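Phosphoglycerol transferase GacH (Streptococcus pyogenes MGAS5005, PDB 6DGM) probably transfers glycerol phosphate onto the rhamnose polysaccharide of the streptococcal cell wall, through the manganese-binding, sulfatase-like catalytic domain that this chain represents. Local coordinates at residues Y21-R32 against P328-V336; Y293-K304 against F314-T322. All coordinates share one frame; numbering follows the deposited sequence.

Interaction 1 (Y21-R32 against P328-V336); sequences YQKLAEDINKDR and PYYALLTEV. With CA (calcium ion), chain E.
Ala331 fits as a knob into a hole formed by Tyr21, Leu24, Ala25 and Ile28. Its CB lies 4.0 Å from Ala25 CB and 3.9 Å from Ile28 CD1. The small side chains of Ala25 and Ala331 meet where the axes of the two helical segments come within 7.9 Å, crossing at 81°.

Beside the knob, the Tyr21 ring takes Leu332 over one face in a CH-pi contact. Leu332 CB sits 3.8 Å from the ring centroid, and its CD1 reaches the phenol end. The Tyr21 ring swings beside its own backbone N (chi1 -70°), which lays it against Leu332. Leu24 CD2 lies 3.4 Å from Glu335 CG. Pro328 starts its helical segment and packs through two ring atoms: CB against Tyr21 O, and CG 3.3 Å from Gln22 OE1, an oxygen hydrogen-bonded to Thr377.

The contact joins helix 11-29, at the start of the chain, to helix 328-339, late in it. A type I turn runs from Asn29 to Arg32, and in it the Asp31 carbonyl binds calcium, with Asp323 as a further ligand.

Polar links across the contact run through water. One water donates to both Tyr21 OH and Glu335 OE1; Tyr21 OH also bonds Asp357, and Glu335 pairs with Lys339. A second water accepts from Arg32 NH2 and donates to Thr334 OG1. Ile28 CG2 lies over one face of the guanidinium, toward its rim, and NH1 bonds Ser324 O.

Interaction 2 (Y293-K304 against F314-T322); sequences YFIWSNGTNEKK and FTAALFEHT
The His321 imidazole meets the strand and the loop after it. Ile295 O lies 3.5 Å above one face, toward the rim, and a water lies over the opposite face. That water accepts from Glu302 N and donates to His321 O. At the ring edge are Glu302 O, Asn301 OD1 and Ser297 OG, the last hydrogen-bonded to Thr264. His321 NE2 donates to Asn301 OD1 at 2.8 Å, and the acceptor lies almost in the ring plane. Asn301 OD1 also accepts from Ser297 N on a lone pair, while Asn301 ND2 returns a bond to Ser297 O. The two bonds to Ser297 hold the Asn301 amide in place for the histidine.

The Tyr293 and Phe314 rings meet obliquely, with planes at 48°. Between them and the histidine, Ile295 CD1 presses on Ala317 CB at 3.5 Å. Ile295 CG2 turns the other way, against His321 CG. Toward solvent, the Lys304 chain bends at chi2 (-69°) and crosses Glu320. Their charged ends are linked by a water, and Glu320 OE1 bonds His306.

Helix 314-321 thus packs on strand 290-297 of the mixed central sheet, as expected of the layered alpha/beta fold of the alkaline phosphatase and sulfatase clan.

Overall arrangement
Helix 314-321 and helix 328-339 follow each other in the chain, and they join the two contacts. Interaction 2 sets the first against the central sheet; interaction 1 sets the second against the N-terminal helix. The helices also touch, through Thr315 with Tyr330 and Ala316 with Leu333. Interaction 2 is centred nearer the chain centre, about 13 Å away against 21 Å for interaction 1. Both are partly buried, and interaction 2 has Glu302 and Lys304 at its outer side. Interaction 2 has a direct histidine-to-amide bond across it. Interaction 1 relies on apolar packing and water bridges. Arg32 of interaction 1 touches Phe319, Glu320 and the calcium-binding Asp323.

Interaction 1 (Y21-R32 against P328-V336)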
loop_
_atom_site.group_PDB
_atom_site.type_symbol
_atom_site.label_atom_id
_atom_site.label_comp_id
_atom_site.label_asym_id
_atom_site.label_seq_id
_atom_site.Cartn_x
_atom_site.Cartn_y
_atom_site.Cartn_z
ATOM N N TYR A 21 15.205 2.739 19.850
ATOM C CA TYR A 21 14.831 3.374 18.580
ATOM C C TYR A 21 14.847 4.890 18.662
ATOM O O TYR A 21 14.935 5.551 17.619
ATOM C CB TYR A 21 13.538 2.753 18.043
ATOM C CG TYR A 21 13.840 1.348 17.600
ATOM C CD1 TYR A 21 14.541 1.114 16.431
ATOM C CD2 TYR A 21 13.516 0.259 18.400
ATOM C CE1 TYR A 21 14.875 -0.165 16.042
ATOM C CE2 TYR A 21 13.853 -1.026 18.022
ATOM C CZ TYR A 21 14.530 -1.228 16.837
ATOM O OH TYR A 21 14.874 -2.498 16.440
ATOM N N GLN A 22 14.835 5.461 19.867
ATOM C CA GLN A 22 15.090 6.888 19.993
ATOM C C GLN A 22 16.495 7.210 19.497
ATOM O O GLN A 22 16.701 8.158 18.729
ATOM C CB GLN A 22 14.906 7.336 21.439
ATOM C CG GLN A 22 14.868 8.854 21.611
ATOM C CD GLN A 22 13.623 9.476 20.989
ATOM O OE1 GLN A 22 12.495 9.106 21.332
ATOM N NE2 GLN A 22 13.825 10.412 20.059
ATOM N N LYS A 23 17.481 6.412 19.919
ATOM C CA LYS A 23 18.848 6.667 19.490
ATOM C C LYS A 23 19.020 6.370 18.003
ATOM O O LYS A 23 19.722 7.106 17.296
ATOM C CB LYS A 23 19.836 5.848 20.311
ATOM C CG LYS A 23 21.268 6.230 20.006
ATOM C CD LYS A 23 22.246 5.687 21.027
ATOM C CE LYS A 23 23.659 6.180 20.732
ATOM N NZ LYS A 23 24.646 5.699 21.748
ATOM N N LEU A 24 18.390 5.298 17.509
ATOM C CA LEU A 24 18.543 4.975 16.094
ATOM C C LEU A 24 17.921 6.063 15.223
ATOM O O LEU A 24 18.494 6.444 14.199
ATOM C CB LEU A 24 17.939 3.609 15.780
ATOM C CG LEU A 24 18.127 3.171 14.325
ATOM C CD1 LEU A 24 19.589 2.960 14.011
ATOM C CD2 LEU A 24 17.346 1.910 14.035
ATOM N N ALA A 25 16.776 6.604 15.635
ATOM C CA ALA A 25 16.178 7.710 14.896
ATOM C C ALA A 25 17.124 8.905 14.823
ATOM O O ALA A 25 17.257 9.545 13.770
ATOM C CB ALA A 25 14.856 8.109 15.550
ATOM N N GLU A 26 17.782 9.233 15.939
ATOM C CA GLU A 26 18.768 10.307 15.924
ATOM C C GLU A 26 19.904 9.988 14.961
ATOM O O GLU A 26 20.338 10.854 14.198
ATOM C CB GLU A 26 19.279 10.537 17.346
ATOM C CG GLU A 26 18.191 11.069 18.274
ATOM C CD GLU A 26 18.562 10.990 19.746
ATOM O OE1 GLU A 26 19.761 10.822 20.056
ATOM O OE2 GLU A 26 17.645 11.092 20.588
ATOM N N ASP A 27 20.387 8.745 14.962
ATOM C CA ASP A 27 21.468 8.380 14.054
ATOM C C ASP A 27 21.017 8.489 12.602
ATOM O O ASP A 27 21.725 9.051 11.757
ATOM C CB ASP A 27 21.965 6.965 14.360
ATOM C CG ASP A 27 22.638 6.855 15.730
ATOM O OD1 ASP A 27 23.154 7.869 16.243
ATOM O OD2 ASP A 27 22.653 5.736 16.290
ATOM N N ILE A 28 19.826 7.972 12.293
ATOM C CA ILE A 28 19.323 8.039 10.923
ATOM C C ILE A 28 19.140 9.485 10.488
ATOM O O ILE A 28 19.482 9.860 9.361
ATOM C CB ILE A 28 18.002 7.255 10.792
ATOM C CG1 ILE A 28 18.237 5.760 10.956
ATOM C CG2 ILE A 28 17.325 7.556 9.423
ATOM C CD1 ILE A 28 16.961 4.954 11.154
ATOM N N ASN A 29 18.560 10.313 11.357
ATOM C CA ASN A 29 18.198 11.670 10.959
ATOM C C ASN A 29 19.402 12.555 10.682
ATOM O O ASN A 29 19.251 13.570 9.997
ATOM C CB ASN A 29 17.235 12.274 11.979
ATOM C CG ASN A 29 15.871 11.603 11.938
ATOM O OD1 ASN A 29 15.593 10.844 11.020
ATOM N ND2 ASN A 29 15.025 11.878 12.923
ATOM N N LYS A 30 20.595 12.190 11.162
ATOM C CA LYS A 30 21.794 12.922 10.778
ATOM C C LYS A 30 22.006 12.931 9.271
ATOM O O LYS A 30 22.661 13.847 8.756
ATOM C CB LYS A 30 23.020 12.325 11.472
ATOM C CG LYS A 30 23.010 12.501 12.979
ATOM C CD LYS A 30 24.248 11.873 13.610
ATOM C CE LYS A 30 24.316 12.153 15.100
ATOM N NZ LYS A 30 25.658 11.814 15.672
ATOM N N ASP A 31 21.458 11.941 8.554
ATOM C CA ASP A 31 21.620 11.838 7.107
ATOM C C ASP A 31 20.293 11.921 6.359
ATOM O O ASP A 31 20.212 11.493 5.207
ATOM C CB ASP A 31 22.352 10.549 6.732
ATOM C CG ASP A 31 23.788 10.532 7.223
ATOM O OD1 ASP A 31 24.541 11.484 6.922
ATOM O OD2 ASP A 31 24.159 9.566 7.915
ATOM N N ARG A 32 19.249 12.445 6.990
ATOM C CA ARG A 32 17.967 12.671 6.332
ATOM C C ARG A 32 17.745 14.178 6.294
ATOM O O ARG A 32 17.660 14.814 7.350
ATOM C CB ARG A 32 16.836 12.006 7.111
ATOM C CG ARG A 32 16.899 10.471 7.204
ATOM C CD ARG A 32 16.584 9.837 5.889
ATOM N NE ARG A 32 16.671 8.373 5.904
ATOM C CZ ARG A 32 15.644 7.546 6.063
ATOM N NH1 ARG A 32 14.404 8.011 6.244
ATOM N NH2 ARG A 32 15.851 6.230 6.026
ATOM N N PRO A 328 11.167 7.495 16.127
ATOM C CA PRO A 328 11.641 6.184 16.595
ATOM C C PRO A 328 10.835 5.030 16.027
ATOM O O PRO A 328 11.411 4.016 15.610
ATOM C CB PRO A 328 11.509 6.306 18.117
ATOM C CG PRO A 328 11.719 7.811 18.389
ATOM C CD PRO A 328 10.993 8.461 17.233
ATOM N N TYR A 329 9.505 5.166 15.985
ATOM C CA TYR A 329 8.657 4.158 15.347
ATOM C C TYR A 329 9.108 3.870 13.915
ATOM O O TYR A 329 9.294 2.714 13.540
ATOM C CB TYR A 329 7.200 4.644 15.373
ATOM C CG TYR A 329 6.153 3.686 14.806
ATOM C CD1 TYR A 329 6.082 2.365 15.233
ATOM C CD2 TYR A 329 5.205 4.122 13.883
ATOM C CE1 TYR A 329 5.116 1.498 14.727
ATOM C CE2 TYR A 329 4.225 3.267 13.378
ATOM C CZ TYR A 329 4.190 1.964 13.805
ATOM O OH TYR A 329 3.218 1.116 13.323
ATOM N N TYR A 330 9.307 4.914 13.100
ATOM C CA TYR A 330 9.729 4.684 11.714
ATOM C C TYR A 330 11.192 4.272 11.594
ATOM O O TYR A 330 11.557 3.657 10.583
ATOM C CB TYR A 330 9.350 5.868 10.797
ATOM C CG TYR A 330 7.842 5.927 10.590
ATOM C CD1 TYR A 330 7.155 4.848 10.058
ATOM C CD2 TYR A 330 7.119 7.037 10.958
ATOM C CE1 TYR A 330 5.773 4.882 9.906
ATOM C CE2 TYR A 330 5.763 7.092 10.798
ATOM C CZ TYR A 330 5.090 6.017 10.281
ATOM O OH TYR A 330 3.727 6.104 10.141
ATOM N N ALA A 331 12.024 4.543 12.612
ATOM C CA ALA A 331 13.358 3.951 12.662
ATOM C C ALA A 331 13.267 2.431 12.819
ATOM O O ALA A 331 13.934 1.679 12.101
ATOM C CB ALA A 331 14.174 4.566 13.808
ATOM N N LEU A 332 12.448 1.962 13.761
ATOM C CA LEU A 332 12.186 0.529 13.874
ATOM C C LEU A 332 11.668 -0.035 12.558
ATOM O O LEU A 332 12.129 -1.081 12.091
ATOM C CB LEU A 332 11.176 0.270 14.987
ATOM C CG LEU A 332 10.518 -1.112 15.054
ATOM C CD1 LEU A 332 11.539 -2.208 15.237
ATOM C CD2 LEU A 332 9.505 -1.121 16.179
ATOM N N LEU A 333 10.705 0.650 11.944
ATOM C CA LEU A 333 10.132 0.147 10.699
ATOM C C LEU A 333 11.140 0.190 9.557
ATOM O O LEU A 333 11.033 -0.600 8.616
ATOM C CB LEU A 333 8.854 0.908 10.358
ATOM C CG LEU A 333 7.721 0.692 11.367
ATOM C CD1 LEU A 333 6.623 1.712 11.181
ATOM C CD2 LEU A 333 7.173 -0.718 11.231
ATOM N N THR A 334 12.127 1.092 9.625
ATOM C CA THR A 334 13.214 1.069 8.647
ATOM C C THR A 334 14.101 -0.151 8.845
ATOM O O THR A 334 14.516 -0.783 7.865
ATOM C CB THR A 334 14.023 2.361 8.746
ATOM O OG1 THR A 334 13.153 3.463 8.468
ATOM C CG2 THR A 334 15.168 2.377 7.740
ATOM N N GLU A 335 14.384 -0.505 10.106
ATOM C CA GLU A 335 15.103 -1.747 10.391
ATOM C C GLU A 335 14.330 -2.961 9.883
ATOM O O GLU A 335 14.921 -3.897 9.330
ATOM C CB GLU A 335 15.359 -1.866 11.891
ATOM C CG GLU A 335 16.428 -0.915 12.382
ATOM C CD GLU A 335 17.822 -1.386 11.999
ATOM O OE1 GLU A 335 18.347 -2.302 12.667
ATOM O OE2 GLU A 335 18.380 -0.846 11.024
ATOM N N VAL A 336 13.005 -2.970 10.057
ATOM C CA VAL A 336 12.192 -4.054 9.502
ATOM C C VAL A 336 12.328 -4.097 7.986
ATOM O O VAL A 336 12.613 -5.149 7.400
ATOM C CB VAL A 336 10.723 -3.925 9.943
ATOM C CG1 VAL A 336 9.850 -4.973 9.248
ATOM C CG2 VAL A 336 10.617 -4.035 11.472
HETATM CA CA CA E . 20.326 10.944 2.875
HETATM O O HOH W 1 17.534 -2.789 15.491
HETATM O O HOH W 2 13.095 5.162 6.423
HETATM O O HOH W 3 20.016 8.807 4.478
HETATM O O HOH W 4 23.009 10.512 2.622
HETATM O O HOH W 5 20.976 13.319 2.957
#

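Interaction 2 (Y293-K304 against F314-T322)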
loop_
_atom_site.group_PDB
_atom_site.type_symbol
_atom_site.label_atom_id
_atom_site.label_comp_id
_atom_site.label_asym_id
_atom_site.label_seq_id
_atom_site.Cartn_x
_atom_site.Cartn_y
_atom_site.Cartn_z
ATOM N N TYR A 293 4.871 -2.809 -7.269
ATOM C CA TYR A 293 4.797 -1.523 -6.593
ATOM C C TYR A 293 5.876 -0.588 -7.134
ATOM O O TYR A 293 6.911 -1.016 -7.651
ATOM C CB TYR A 293 4.943 -1.634 -5.058
ATOM C CG TYR A 293 6.390 -1.640 -4.586
ATOM C CD1 TYR A 293 7.040 -0.448 -4.283
ATOM C CD2 TYR A 293 7.117 -2.828 -4.475
ATOM C CE1 TYR A 293 8.357 -0.438 -3.891
ATOM C CE2 TYR A 293 8.444 -2.823 -4.081
ATOM C CZ TYR A 293 9.056 -1.624 -3.783
ATOM O OH TYR A 293 10.370 -1.576 -3.383
ATOM N N PHE A 294 5.620 0.707 -6.989
ATOM C CA PHE A 294 6.654 1.715 -7.177
ATOM C C PHE A 294 6.410 2.881 -6.229
ATOM O O PHE A 294 5.293 3.106 -5.752
ATOM C CB PHE A 294 6.805 2.174 -8.640
ATOM C CG PHE A 294 5.618 2.914 -9.216
ATOM C CD1 PHE A 294 5.374 4.228 -8.881
ATOM C CD2 PHE A 294 4.789 2.305 -10.152
ATOM C CE1 PHE A 294 4.311 4.920 -9.419
ATOM C CE2 PHE A 294 3.727 3.000 -10.713
ATOM C CZ PHE A 294 3.492 4.311 -10.352
ATOM N N ILE A 295 7.485 3.615 -5.957
ATOM C CA ILE A 295 7.458 4.811 -5.130
ATOM C C ILE A 295 8.115 5.886 -5.986
ATOM O O ILE A 295 9.314 5.806 -6.266
ATOM C CB ILE A 295 8.195 4.615 -3.799
ATOM C CG1 ILE A 295 7.547 3.475 -2.996
ATOM C CG2 ILE A 295 8.151 5.907 -3.004
ATOM C CD1 ILE A 295 8.212 3.167 -1.647
ATOM N N TRP A 296 7.311 6.844 -6.469
ATOM C CA TRP A 296 7.731 7.796 -7.493
ATOM C C TRP A 296 7.427 9.208 -7.017
ATOM O O TRP A 296 6.296 9.488 -6.606
ATOM C CB TRP A 296 6.949 7.529 -8.786
ATOM C CG TRP A 296 7.198 8.488 -9.928
ATOM C CD1 TRP A 296 8.084 8.325 -10.943
ATOM C CD2 TRP A 296 6.535 9.737 -10.171
ATOM N NE1 TRP A 296 8.023 9.387 -11.804
ATOM C CE2 TRP A 296 7.081 10.272 -11.352
ATOM C CE3 TRP A 296 5.547 10.456 -9.498
ATOM C CZ2 TRP A 296 6.661 11.496 -11.890
ATOM C CZ3 TRP A 296 5.124 11.661 -10.028
ATOM C CH2 TRP A 296 5.675 12.169 -11.218
ATOM N N SER A 297 8.429 10.091 -7.095
ATOM C CA SER A 297 8.287 11.516 -6.818
ATOM C C SER A 297 8.288 12.308 -8.122
ATOM O O SER A 297 8.831 11.873 -9.143
ATOM C CB SER A 297 9.429 12.026 -5.930
ATOM O OG SER A 297 9.566 11.268 -4.747
ATOM N N ASN A 298 7.693 13.493 -8.072
ATOM C CA ASN A 298 7.532 14.312 -9.267
ATOM C C ASN A 298 8.743 15.171 -9.584
ATOM O O ASN A 298 8.684 15.968 -10.524
ATOM C CB ASN A 298 6.263 15.160 -9.177
ATOM C CG ASN A 298 6.351 16.249 -8.143
ATOM O OD1 ASN A 298 7.200 16.220 -7.237
ATOM N ND2 ASN A 298 5.465 17.224 -8.264
ATOM N N GLY A 299 9.834 15.015 -8.841
ATOM C CA GLY A 299 11.087 15.664 -9.185
ATOM C C GLY A 299 12.121 14.620 -9.552
ATOM O O GLY A 299 11.853 13.749 -10.385
ATOM N N THR A 300 13.284 14.673 -8.920
ATOM C CA THR A 300 14.333 13.693 -9.148
ATOM C C THR A 300 14.100 12.487 -8.253
ATOM O O THR A 300 13.712 12.629 -7.091
ATOM C CB THR A 300 15.698 14.317 -8.848
ATOM O OG1 THR A 300 15.881 15.481 -9.671
ATOM C CG2 THR A 300 16.813 13.324 -9.132
ATOM N N ASN A 301 14.296 11.296 -8.812
ATOM C CA ASN A 301 14.044 10.058 -8.088
ATOM C C ASN A 301 15.342 9.296 -7.912
ATOM O O ASN A 301 16.096 9.123 -8.874
ATOM C CB ASN A 301 13.054 9.163 -8.835
ATOM C CG ASN A 301 11.635 9.575 -8.603
ATOM O OD1 ASN A 301 11.192 9.696 -7.451
ATOM N ND2 ASN A 301 10.909 9.826 -9.682
ATOM N N GLU A 302 15.609 8.885 -6.680
ATOM C CA GLU A 302 16.560 7.820 -6.437
ATOM C C GLU A 302 15.891 6.486 -6.761
ATOM O O GLU A 302 14.679 6.404 -6.995
ATOM C CB GLU A 302 16.994 7.819 -4.974
ATOM C CG GLU A 302 17.752 9.068 -4.551
ATOM C CD GLU A 302 19.178 9.090 -5.063
ATOM O OE1 GLU A 302 19.868 8.054 -4.949
ATOM O OE2 GLU A 302 19.608 10.143 -5.584
ATOM N N LYS A 303 16.692 5.430 -6.792
ATOM C CA LYS A 303 16.175 4.073 -6.964
ATOM C C LYS A 303 16.826 3.249 -5.856
ATOM O O LYS A 303 17.955 2.767 -6.005
ATOM C CB LYS A 303 16.462 3.522 -8.354
ATOM C CG LYS A 303 15.784 2.194 -8.618
ATOM C CD LYS A 303 15.686 1.875 -10.099
ATOM C CE LYS A 303 15.191 0.445 -10.296
ATOM N NZ LYS A 303 13.883 0.180 -9.650
ATOM N N LYS A 304 16.122 3.125 -4.732
ATOM C CA LYS A 304 16.595 2.325 -3.615
ATOM C C LYS A 304 16.321 0.852 -3.903
ATOM O O LYS A 304 15.351 0.502 -4.579
ATOM C CB LYS A 304 15.864 2.734 -2.335
ATOM C CG LYS A 304 15.930 4.226 -2.002
ATOM C CD LYS A 304 17.333 4.635 -1.596
ATOM C CE LYS A 304 17.394 6.116 -1.210
ATOM N NZ LYS A 304 18.747 6.514 -0.739
ATOM N N PHE A 314 5.677 0.096 3.291
ATOM C CA PHE A 314 5.678 1.213 2.356
ATOM C C PHE A 314 6.059 2.525 3.032
ATOM O O PHE A 314 6.791 3.326 2.446
ATOM C CB PHE A 314 4.329 1.361 1.665
ATOM C CG PHE A 314 4.080 0.348 0.566
ATOM C CD1 PHE A 314 5.111 -0.202 -0.179
ATOM C CD2 PHE A 314 2.798 -0.044 0.281
ATOM C CE1 PHE A 314 4.840 -1.137 -1.184
ATOM C CE2 PHE A 314 2.525 -0.970 -0.714
ATOM C CZ PHE A 314 3.534 -1.502 -1.450
ATOM N N THR A 315 5.571 2.775 4.251
ATOM C CA THR A 315 5.856 4.062 4.884
ATOM C C THR A 315 7.347 4.220 5.173
ATOM O O THR A 315 7.929 5.267 4.896
ATOM C CB THR A 315 5.025 4.264 6.148
ATOM O OG1 THR A 315 3.647 4.164 5.814
ATOM C CG2 THR A 315 5.270 5.673 6.749
ATOM N N ALA A 316 7.987 3.196 5.720
ATOM C CA ALA A 316 9.430 3.292 5.918
ATOM C C ALA A 316 10.145 3.509 4.592
ATOM O O ALA A 316 11.101 4.293 4.505
ATOM C CB ALA A 316 9.953 2.043 6.612
ATOM N N ALA A 317 9.692 2.824 3.544
ATOM C CA ALA A 317 10.316 3.006 2.244
ATOM C C ALA A 317 10.067 4.400 1.699
ATOM O O ALA A 317 10.923 4.955 1.000
ATOM C CB ALA A 317 9.822 1.949 1.270
ATOM N N LEU A 318 8.908 4.978 2.016
ATOM C CA LEU A 318 8.595 6.337 1.581
ATOM C C LEU A 318 9.509 7.346 2.259
ATOM O O LEU A 318 10.015 8.277 1.617
ATOM C CB LEU A 318 7.125 6.645 1.890
ATOM C CG LEU A 318 6.692 8.112 1.835
ATOM C CD1 LEU A 318 6.578 8.536 0.378
ATOM C CD2 LEU A 318 5.397 8.353 2.572
ATOM N N PHE A 319 9.703 7.201 3.569
ATOM C CA PHE A 319 10.636 8.083 4.261
ATOM C C PHE A 319 12.032 7.978 3.660
ATOM O O PHE A 319 12.714 8.993 3.472
ATOM C CB PHE A 319 10.687 7.746 5.750
ATOM C CG PHE A 319 9.596 8.393 6.574
ATOM C CD1 PHE A 319 8.310 7.884 6.583
ATOM C CD2 PHE A 319 9.871 9.499 7.359
ATOM C CE1 PHE A 319 7.316 8.478 7.358
ATOM C CE2 PHE A 319 8.890 10.099 8.117
ATOM C CZ PHE A 319 7.611 9.598 8.122
ATOM N N GLU A 320 12.483 6.756 3.364
ATOM C CA GLU A 320 13.816 6.600 2.790
ATOM C C GLU A 320 13.888 7.230 1.403
ATOM O O GLU A 320 14.853 7.937 1.075
ATOM C CB GLU A 320 14.191 5.124 2.720
ATOM C CG GLU A 320 15.605 4.901 2.238
ATOM C CD GLU A 320 15.886 3.463 1.906
ATOM O OE1 GLU A 320 15.007 2.799 1.293
ATOM O OE2 GLU A 320 16.982 2.996 2.256
ATOM N N HIS A 321 12.882 6.969 0.565
ATOM C CA HIS A 321 12.912 7.467 -0.807
ATOM C C HIS A 321 12.947 8.989 -0.836
ATOM O O HIS A 321 13.678 9.586 -1.632
ATOM C CB HIS A 321 11.706 6.935 -1.601
ATOM C CG HIS A 321 11.692 7.382 -3.024
ATOM N ND1 HIS A 321 12.477 6.793 -3.990
ATOM C CD2 HIS A 321 11.030 8.391 -3.635
ATOM C CE1 HIS A 321 12.298 7.422 -5.141
ATOM N NE2 HIS A 321 11.419 8.390 -4.954
ATOM N N THR A 322 12.173 9.632 0.035
ATOM C CA THR A 322 12.120 11.077 0.103
ATOM C C THR A 322 13.175 11.680 1.027
ATOM O O THR A 322 13.185 12.903 1.194
ATOM C CB THR A 322 10.740 11.543 0.568
ATOM O OG1 THR A 322 10.478 11.072 1.893
ATOM C CG2 THR A 322 9.668 11.042 -0.384
HETATM O O HOH W 6 14.219 10.070 -4.459
HETATM O O HOH W 7 19.257 4.669 1.918
#